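Local structure of flavoredoxin (Desulfovibrio vulgaris str. 'Miyazaki F', 2D5M) at residues Ala53-Thr56 and Tyr57-Thr61; Ile70-Arg73 and Ala74-Arg77; Leu153-Ile156 and Asn157-Asp160. The protein binds flavin mononucleotide and probably carries electrons between redox partners. All blocks are in the same frame, centred on the assembly; numbering follows the deposited sequence.

Contact 1 of 3, residues Ala53-Thr56 and Tyr57-Thr61; sequences ATYT and YRSIT. With FMN (flavin mononucleotide), chain E.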
loop_
_atom_site.group_PDB
_atom_site.type_symbol
_atom_site.label_atom_id
_atom_site.label_comp_id
_atom_site.label_asym_id
_atom_site.label_seq_id
_atom_site.Cartn_x
_atom_site.Cartn_y
_atom_site.Cartn_z
ATOM N N ALA A 53 11.653 7.210 -16.675
ATOM C CA ALA A 53 11.617 6.562 -17.965
ATOM C C ALA A 53 10.203 6.285 -18.430
ATOM O O ALA A 53 9.977 6.011 -19.613
ATOM C CB ALA A 53 12.404 5.252 -17.941
ATOM N N THR A 54 9.213 6.268 -17.526
ATOM C CA THR A 54 7.866 5.936 -17.954
ATOM C C THR A 54 7.256 7.094 -18.764
ATOM O O THR A 54 7.514 8.270 -18.496
ATOM C CB THR A 54 6.949 5.586 -16.795
ATOM O OG1 THR A 54 6.752 6.698 -15.967
ATOM C CG2 THR A 54 7.471 4.452 -15.970
ATOM N N TYR A 55 6.454 6.729 -19.748
ATOM C CA TYR A 55 5.757 7.776 -20.531
ATOM C C TYR A 55 4.791 8.541 -19.617
ATOM O O TYR A 55 4.583 9.753 -19.735
ATOM C CB TYR A 55 5.078 7.125 -21.720
ATOM C CG TYR A 55 4.590 8.071 -22.786
ATOM C CD1 TYR A 55 5.513 8.877 -23.453
ATOM C CD2 TYR A 55 3.270 8.190 -23.152
ATOM C CE1 TYR A 55 5.159 9.759 -24.447
ATOM C CE2 TYR A 55 2.861 9.060 -24.159
ATOM C CZ TYR A 55 3.795 9.862 -24.802
ATOM O OH TYR A 55 3.480 10.747 -25.805
ATOM N N THR A 56 4.172 7.824 -18.682
ATOM C CA THR A 56 3.252 8.415 -17.726
ATOM C C THR A 56 3.869 9.530 -16.919
ATOM O O THR A 56 3.220 10.539 -16.653
ATOM C CB THR A 56 2.738 7.296 -16.794
ATOM O OG1 THR A 56 1.999 6.360 -17.589
ATOM C CG2 THR A 56 1.834 7.804 -15.720
ATOM N N TYR A 57 5.085 9.463 -16.513
ATOM C CA TYR A 57 5.838 10.453 -15.793
ATOM C C TYR A 57 5.735 11.770 -16.552
ATOM O O TYR A 57 5.445 12.825 -15.984
ATOM C CB TYR A 57 7.291 9.999 -15.554
ATOM C CG TYR A 57 8.149 10.995 -14.803
ATOM C CD1 TYR A 57 8.521 10.772 -13.512
ATOM C CD2 TYR A 57 8.685 12.137 -15.366
ATOM C CE1 TYR A 57 9.323 11.642 -12.795
ATOM C CE2 TYR A 57 9.453 13.015 -14.701
ATOM C CZ TYR A 57 9.781 12.766 -13.399
ATOM O OH TYR A 57 10.597 13.667 -12.713
ATOM N N ARG A 58 6.096 11.702 -17.834
ATOM C CA ARG A 58 6.074 12.897 -18.668
ATOM C C ARG A 58 4.669 13.474 -18.667
ATOM O O ARG A 58 4.476 14.679 -18.463
ATOM C CB ARG A 58 6.528 12.567 -20.072
ATOM C CG ARG A 58 6.421 13.789 -21.017
ATOM C CD ARG A 58 6.936 13.439 -22.405
ATOM N NE ARG A 58 6.754 14.581 -23.288
ATOM C CZ ARG A 58 7.285 14.637 -24.522
ATOM N NH1 ARG A 58 7.973 13.588 -24.944
ATOM N NH2 ARG A 58 7.087 15.719 -25.278
ATOM N N SER A 59 3.669 12.650 -18.881
ATOM C CA SER A 59 2.292 13.169 -18.964
ATOM C C SER A 59 1.857 13.825 -17.656
ATOM O O SER A 59 1.183 14.866 -17.686
ATOM C CB SER A 59 1.327 12.044 -19.352
ATOM O OG SER A 59 1.654 11.613 -20.661
ATOM N N ILE A 60 2.228 13.261 -16.509
ATOM C CA ILE A 60 1.823 13.865 -15.256
ATOM C C ILE A 60 2.515 15.191 -15.074
ATOM O O ILE A 60 1.906 16.171 -14.607
ATOM C CB ILE A 60 2.105 12.934 -14.044
ATOM C CG1 ILE A 60 1.223 11.700 -14.126
ATOM C CG2 ILE A 60 1.932 13.692 -12.730
ATOM C CD1 ILE A 60 1.467 10.657 -13.046
ATOM N N THR A 61 3.792 15.299 -15.430
ATOM C CA THR A 61 4.502 16.574 -15.317
ATOM C C THR A 61 3.857 17.622 -16.206
ATOM O O THR A 61 3.839 18.806 -15.861
ATOM C CB THR A 61 6.002 16.508 -15.608
ATOM O OG1 THR A 61 6.273 16.193 -16.951
ATOM C CG2 THR A 61 6.723 15.477 -14.739
HETATM N N1 FMN E . 6.743 1.395 -12.549
HETATM C C2 FMN E . 6.914 2.507 -11.768
HETATM O O2 FMN E . 7.564 3.478 -12.181
HETATM N N3 FMN E . 6.374 2.512 -10.484
HETATM C C4 FMN E . 5.697 1.464 -9.901
HETATM O O4 FMN E . 5.253 1.561 -8.737
HETATM C C4A FMN E . 5.565 0.290 -10.692
HETATM N N5 FMN E . 4.961 -0.801 -10.162
HETATM C C5A FMN E . 4.720 -1.834 -11.032
HETATM C C6 FMN E . 4.062 -2.985 -10.514
HETATM C C7 FMN E . 3.723 -4.075 -11.300
HETATM C C7M FMN E . 3.069 -5.311 -10.730
HETATM C C8 FMN E . 4.034 -3.994 -12.709
HETATM C C8M FMN E . 3.594 -5.131 -13.617
HETATM C C9 FMN E . 4.739 -2.914 -13.210
HETATM C C9A FMN E . 5.082 -1.836 -12.410
HETATM N N10 FMN E . 5.826 -0.723 -12.860
HETATM C C10 FMN E . 6.022 0.360 -12.039
HETATM C "C1'" FMN E . 6.330 -0.689 -14.261
HETATM C "C2'" FMN E . 5.475 0.185 -15.176
HETATM O "O2'" FMN E . 4.076 -0.098 -15.056
HETATM C "C3'" FMN E . 5.900 -0.075 -16.625
HETATM O "O3'" FMN E . 7.234 0.465 -16.771
HETATM C "C4'" FMN E . 4.968 0.517 -17.671
HETATM O "O4'" FMN E . 5.319 -0.126 -18.927
HETATM C "C5'" FMN E . 5.081 1.994 -17.824
HETATM O "O5'" FMN E . 4.149 2.405 -18.875
HETATM P P FMN E . 4.256 3.855 -19.567
HETATM O O1P FMN E . 5.652 3.981 -20.192
HETATM O O2P FMN E . 4.028 4.945 -18.548
HETATM O O3P FMN E . 3.153 3.745 -20.605
HETATM O O HOH W 1 3.846 11.910 -22.257
#

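Contact 2 of 3, residues Ile70-Arg73 and Ala74-Arg77; sequences IPSR and AYVR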
loop_
_atom_site.group_PDB
_atom_site.type_symbol
_atom_site.label_atom_id
_atom_site.label_comp_id
_atom_site.label_asym_id
_atom_site.label_seq_id
_atom_site.Cartn_x
_atom_site.Cartn_y
_atom_site.Cartn_z
ATOM N N ILE A 70 -8.714 0.788 -10.187
ATOM C CA ILE A 70 -8.401 -0.421 -9.420
ATOM C C ILE A 70 -9.015 -1.614 -10.160
ATOM O O ILE A 70 -10.222 -1.677 -10.291
ATOM C CB ILE A 70 -8.904 -0.274 -7.996
ATOM C CG1 ILE A 70 -8.162 0.894 -7.323
ATOM C CG2 ILE A 70 -8.746 -1.553 -7.213
ATOM C CD1 ILE A 70 -8.298 1.184 -5.910
ATOM N N PRO A 71 -8.167 -2.524 -10.666
ATOM C CA PRO A 71 -8.720 -3.660 -11.444
ATOM C C PRO A 71 -9.373 -4.662 -10.474
ATOM O O PRO A 71 -8.894 -4.897 -9.359
ATOM C CB PRO A 71 -7.513 -4.294 -12.083
ATOM C CG PRO A 71 -6.398 -3.947 -11.148
ATOM C CD PRO A 71 -6.714 -2.558 -10.574
ATOM N N SER A 72 -10.391 -5.334 -10.943
ATOM C CA SER A 72 -10.958 -6.543 -10.382
ATOM C C SER A 72 -10.211 -7.725 -10.996
ATOM O O SER A 72 -9.423 -7.582 -11.950
ATOM C CB SER A 72 -12.429 -6.680 -10.629
ATOM O OG SER A 72 -12.666 -6.662 -12.003
ATOM N N ARG A 73 -10.438 -8.915 -10.443
ATOM C CA ARG A 73 -9.640 -10.044 -10.888
ATOM C C ARG A 73 -9.841 -10.335 -12.366
ATOM O O ARG A 73 -8.913 -10.861 -12.985
ATOM C CB ARG A 73 -9.976 -11.285 -10.049
ATOM C CG ARG A 73 -11.234 -12.032 -10.473
ATOM C CD ARG A 73 -11.454 -13.256 -9.602
ATOM N NE ARG A 73 -11.676 -12.912 -8.235
ATOM C CZ ARG A 73 -11.600 -13.735 -7.180
ATOM N NH1 ARG A 73 -11.271 -15.006 -7.354
ATOM N NH2 ARG A 73 -11.865 -13.222 -5.974
ATOM N N ALA A 74 -10.991 -10.014 -12.951
ATOM C CA ALA A 74 -11.162 -10.263 -14.387
ATOM C C ALA A 74 -10.185 -9.521 -15.278
ATOM O O ALA A 74 -10.010 -9.886 -16.442
ATOM C CB ALA A 74 -12.618 -9.880 -14.757
ATOM N N TYR A 75 -9.606 -8.450 -14.740
ATOM C CA TYR A 75 -8.745 -7.570 -15.502
ATOM C C TYR A 75 -7.275 -7.678 -15.042
ATOM O O TYR A 75 -6.477 -6.785 -15.367
ATOM C CB TYR A 75 -9.250 -6.117 -15.422
ATOM C CG TYR A 75 -10.590 -5.993 -16.097
ATOM C CD1 TYR A 75 -10.664 -5.991 -17.497
ATOM C CD2 TYR A 75 -11.770 -5.942 -15.362
ATOM C CE1 TYR A 75 -11.892 -5.886 -18.138
ATOM C CE2 TYR A 75 -12.973 -5.844 -16.039
ATOM C CZ TYR A 75 -13.023 -5.838 -17.381
ATOM O OH TYR A 75 -14.237 -5.749 -18.056
ATOM N N VAL A 76 -6.923 -8.738 -14.360
ATOM C CA VAL A 76 -5.555 -8.915 -13.912
ATOM C C VAL A 76 -4.577 -9.002 -15.100
ATOM O O VAL A 76 -3.495 -8.408 -15.035
ATOM C CB VAL A 76 -5.404 -10.131 -12.960
ATOM C CG1 VAL A 76 -5.625 -11.468 -13.641
ATOM C CG2 VAL A 76 -4.022 -10.067 -12.275
ATOM N N ARG A 77 -4.951 -9.672 -16.202
ATOM C CA ARG A 77 -4.036 -9.748 -17.326
ATOM C C ARG A 77 -3.854 -8.385 -17.980
ATOM O O ARG A 77 -2.759 -7.995 -18.404
ATOM C CB ARG A 77 -4.547 -10.768 -18.337
ATOM C CG ARG A 77 -4.590 -12.212 -17.792
ATOM C CD ARG A 77 -4.989 -13.221 -18.838
ATOM N NE ARG A 77 -3.832 -13.467 -19.712
ATOM C CZ ARG A 77 -3.776 -14.221 -20.800
ATOM N NH1 ARG A 77 -4.817 -14.901 -21.240
ATOM N NH2 ARG A 77 -2.631 -14.314 -21.479
#

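Contact 3 of 3, residues Leu153-Ile156 and Asn157-Asp160; sequences LPDI and NKVD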
loop_
_atom_site.group_PDB
_atom_site.type_symbol
_atom_site.label_atom_id
_atom_site.label_comp_id
_atom_site.label_asym_id
_atom_site.label_seq_id
_atom_site.Cartn_x
_atom_site.Cartn_y
_atom_site.Cartn_z
ATOM N N LEU A 153 -20.853 2.967 1.143
ATOM C CA LEU A 153 -19.448 2.656 1.033
ATOM C C LEU A 153 -19.222 1.381 0.237
ATOM O O LEU A 153 -20.091 0.548 0.135
ATOM C CB LEU A 153 -18.860 2.525 2.441
ATOM C CG LEU A 153 -18.886 3.826 3.250
ATOM C CD1 LEU A 153 -18.257 3.551 4.613
ATOM C CD2 LEU A 153 -18.180 4.986 2.611
ATOM N N PRO A 154 -18.036 1.176 -0.318
ATOM C CA PRO A 154 -17.835 -0.032 -1.098
ATOM C C PRO A 154 -17.739 -1.304 -0.280
ATOM O O PRO A 154 -17.298 -1.294 0.861
ATOM C CB PRO A 154 -16.481 0.211 -1.818
ATOM C CG PRO A 154 -16.222 1.684 -1.631
ATOM C CD PRO A 154 -16.834 2.014 -0.292
ATOM N N ASP A 155 -18.117 -2.411 -0.902
ATOM C CA ASP A 155 -17.888 -3.774 -0.473
ATOM C C ASP A 155 -16.613 -4.255 -1.167
ATOM O O ASP A 155 -16.641 -4.486 -2.375
ATOM C CB ASP A 155 -19.069 -4.656 -0.847
ATOM C CG ASP A 155 -18.928 -6.072 -0.390
ATOM O OD1 ASP A 155 -20.017 -6.667 -0.157
ATOM O OD2 ASP A 155 -17.821 -6.578 -0.236
ATOM N N ILE A 156 -15.525 -4.386 -0.396
ATOM C CA ILE A 156 -14.273 -4.747 -1.012
ATOM C C ILE A 156 -14.314 -6.077 -1.750
ATOM O O ILE A 156 -13.616 -6.263 -2.746
ATOM C CB ILE A 156 -13.136 -4.779 0.061
ATOM C CG1 ILE A 156 -11.756 -4.801 -0.601
ATOM C CG2 ILE A 156 -13.363 -5.881 1.061
ATOM C CD1 ILE A 156 -10.661 -4.615 0.401
ATOM N N ASN A 157 -15.110 -7.034 -1.302
ATOM C CA ASN A 157 -15.189 -8.292 -2.049
ATOM C C ASN A 157 -15.952 -8.157 -3.369
ATOM O O ASN A 157 -15.696 -8.952 -4.290
ATOM C CB ASN A 157 -15.856 -9.348 -1.182
ATOM C CG ASN A 157 -15.044 -9.840 -0.038
ATOM O OD1 ASN A 157 -15.569 -9.876 1.096
ATOM N ND2 ASN A 157 -13.761 -10.199 -0.275
ATOM N N LYS A 158 -16.868 -7.194 -3.484
ATOM C CA LYS A 158 -17.510 -6.922 -4.758
ATOM C C LYS A 158 -16.596 -6.144 -5.679
ATOM O O LYS A 158 -16.499 -6.448 -6.894
ATOM C CB LYS A 158 -18.834 -6.164 -4.555
ATOM C CG LYS A 158 -19.891 -7.059 -3.884
ATOM C CD LYS A 158 -21.154 -6.282 -3.589
ATOM C CE LYS A 158 -22.365 -7.146 -3.276
ATOM N NZ LYS A 158 -23.587 -6.269 -3.356
ATOM N N VAL A 159 -15.883 -5.143 -5.143
ATOM C CA VAL A 159 -14.835 -4.484 -5.924
ATOM C C VAL A 159 -13.827 -5.514 -6.446
ATOM O O VAL A 159 -13.404 -5.505 -7.618
ATOM C CB VAL A 159 -14.155 -3.373 -5.119
ATOM C CG1 VAL A 159 -12.999 -2.772 -5.884
ATOM C CG2 VAL A 159 -15.165 -2.285 -4.776
ATOM N N ASP A 160 -13.424 -6.396 -5.543
ATOM C CA ASP A 160 -12.557 -7.506 -5.847
ATOM C C ASP A 160 -11.199 -7.062 -6.398
ATOM O O ASP A 160 -10.733 -7.543 -7.438
ATOM C CB ASP A 160 -13.263 -8.445 -6.843
ATOM C CG ASP A 160 -12.569 -9.746 -7.016
ATOM O OD1 ASP A 160 -12.507 -10.263 -8.174
ATOM O OD2 ASP A 160 -12.093 -10.315 -5.994
HETATM O O HOH W 2 -17.456 -8.155 2.139
#

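Contact 1 of 3, residues Ala53-Thr56 and Tyr57-Thr61
Thr54 and Tyr57 meet at the start of a helix whose first turn also grips the FMN phosphate. Thr54 is the N-cap. Tyr57 N donates to Thr54 OG1 at 3.3 Å, with an N-H...O angle of 149°. A weak bond from Tyr57 N to Thr54 O accompanies it. Thr54 OG1 lies between its own backbone N and carbonyl carbon (chi1 65°), which turns it to the helix end; it also bonds to Arg51 O.

The phosphate takes the next two amides. Tyr55 N donates to FMN O1P at 2.9 Å, and Thr56 N to FMN O2P at 2.9 Å. Thr56 OG1 adds a second bond to O2P, at 2.7 Å. The helix dipole would be expected to favour the anion here.

One turn on, Ile60 N bonds to Thr56 O at 2.9 Å, and Ile60 CD1 rests on Thr56 CG2 at 3.9 Å. A water bonded to Ser59 OG lies over one face of the Tyr55 ring, toward the rim of the ring.

Helix 55-63 packs on the main antiparallel sheet. Thr56 touches Val19 and Thr21 of strand 14-22 and Met31 of strand 28-41. Ile60 reaches Thr21 and Leu122, the latter on strand 116-126.

Contact 2 of 3, residues Ile70-Arg73 and Ala74-Arg77
Ser72 and Tyr75 meet across a tight turn that leads into helix 76-82. The serine hydroxyl approaches the tyrosine ring at its edge, near the ring plane. Ser72 OG is 3.6 Å from Tyr75 CD2, so the oxygen meets the rim of the ring and not its face. The Tyr75 ring leaves beside its backbone N, with CG anti to the carbonyl carbon (chi1 -66°), and this brings the CD2 edge round to the serine.

Next to this pair, the two CB atoms of Pro71 and Tyr75 touch at 4.2 Å. This is the apolar part of the turn. Tyr75 also meets the ring of Phe114 and makes an edge-to-face contact with His78.

Two backbone bonds close the turn. Tyr75 N donates to Ser72 O at 2.9 Å, and Val76 N donates to Arg73 O at 3.2 Å. Both link residues three apart, as in a 3-10 turn. Val76 CG1 also packs on Arg73 O, at 3.4 Å.

Arg73 turns away from the turn, and its chain bends at chi3 (63°). Its guanidinium forms salt bridges with Asp160 of the same chain and Glu176 of the second subunit.

The chemistry is therefore divided. Two backbone bonds and one apolar touch shape the turn, while the arginine charge is spent outside it. The two carboxylates would balance the charge of Arg73 and fix the orientation of its guanidinium, and the pairing with Glu176 ties this helix start to the dimer interface.

Contact 3 of 3, residues Leu153-Ile156 and Asn157-Asp160
Asp155 caps the short helix 156-159 with its carboxylate, and both Asn157 and Lys158 meet it. The capping bonds are weak. Asn157 N donates to Asp155 OD2 at 2.9 Å with a bent angle of 129°, and Lys158 N reaches the same oxygen at 3.4 Å. Asp155 CG lies anti to its backbone N (chi1 -178°), which swings the carboxylate over these amides. A water donates to both Asp155 OD2 and Asn157 OD1, bridging the two side chains.

Two backbone bonds are straighter. Val159 N donates to Asp155 O at 2.9 Å, and Asp160 N to Ile156 O at 2.8 Å. Lys158 N also donates to Asp155 O, but weakly. Asp160 is the first residue to leave the helix, with a positive phi.

The extended Lys158 chain crosses the Asp155 side chain at about a right angle. Its methylenes lie against a carboxylate oxygen, with Lys158 CD 3.6 Å from Asp155 OD1. Lys158 NZ stays 4.8 Å from Asp155 OD1, too far for a salt bridge, though the opposite charges may still attract. The apolar touch is Pro154 CB on Val159 CG2, at 4.1 Å.

The helix follows strand 133-144 and leads into strand 162-165. Asn157 ND2 bonds to Gly175 O on strand 170-180. Ile156 and Asn157 pack on Tyr172 of the second subunit.

In the fold
The three contacts follow one another along the chain, and each marks the start of a helix. Contact 1 opens helix 55-63, contact 2 opens helix 76-82 and contact 3 forms helix 156-159. Strand 65-70 of the main antiparallel sheet joins the first two helices. The centres of contacts 1 and 2 are about 23 Å apart; those of contacts 1 and 3 are about 30 Å apart, on opposite sides of the chain's centre. Contacts 2 and 3, with centres about 13 Å apart, touch through the Arg73-Asp160 salt bridge (NE to OD1, 2.8 Å). Contacts 2 and 3 both reach the second subunit. Among these three helix starts, one holds the FMN phosphate and two lie at the subunit interface.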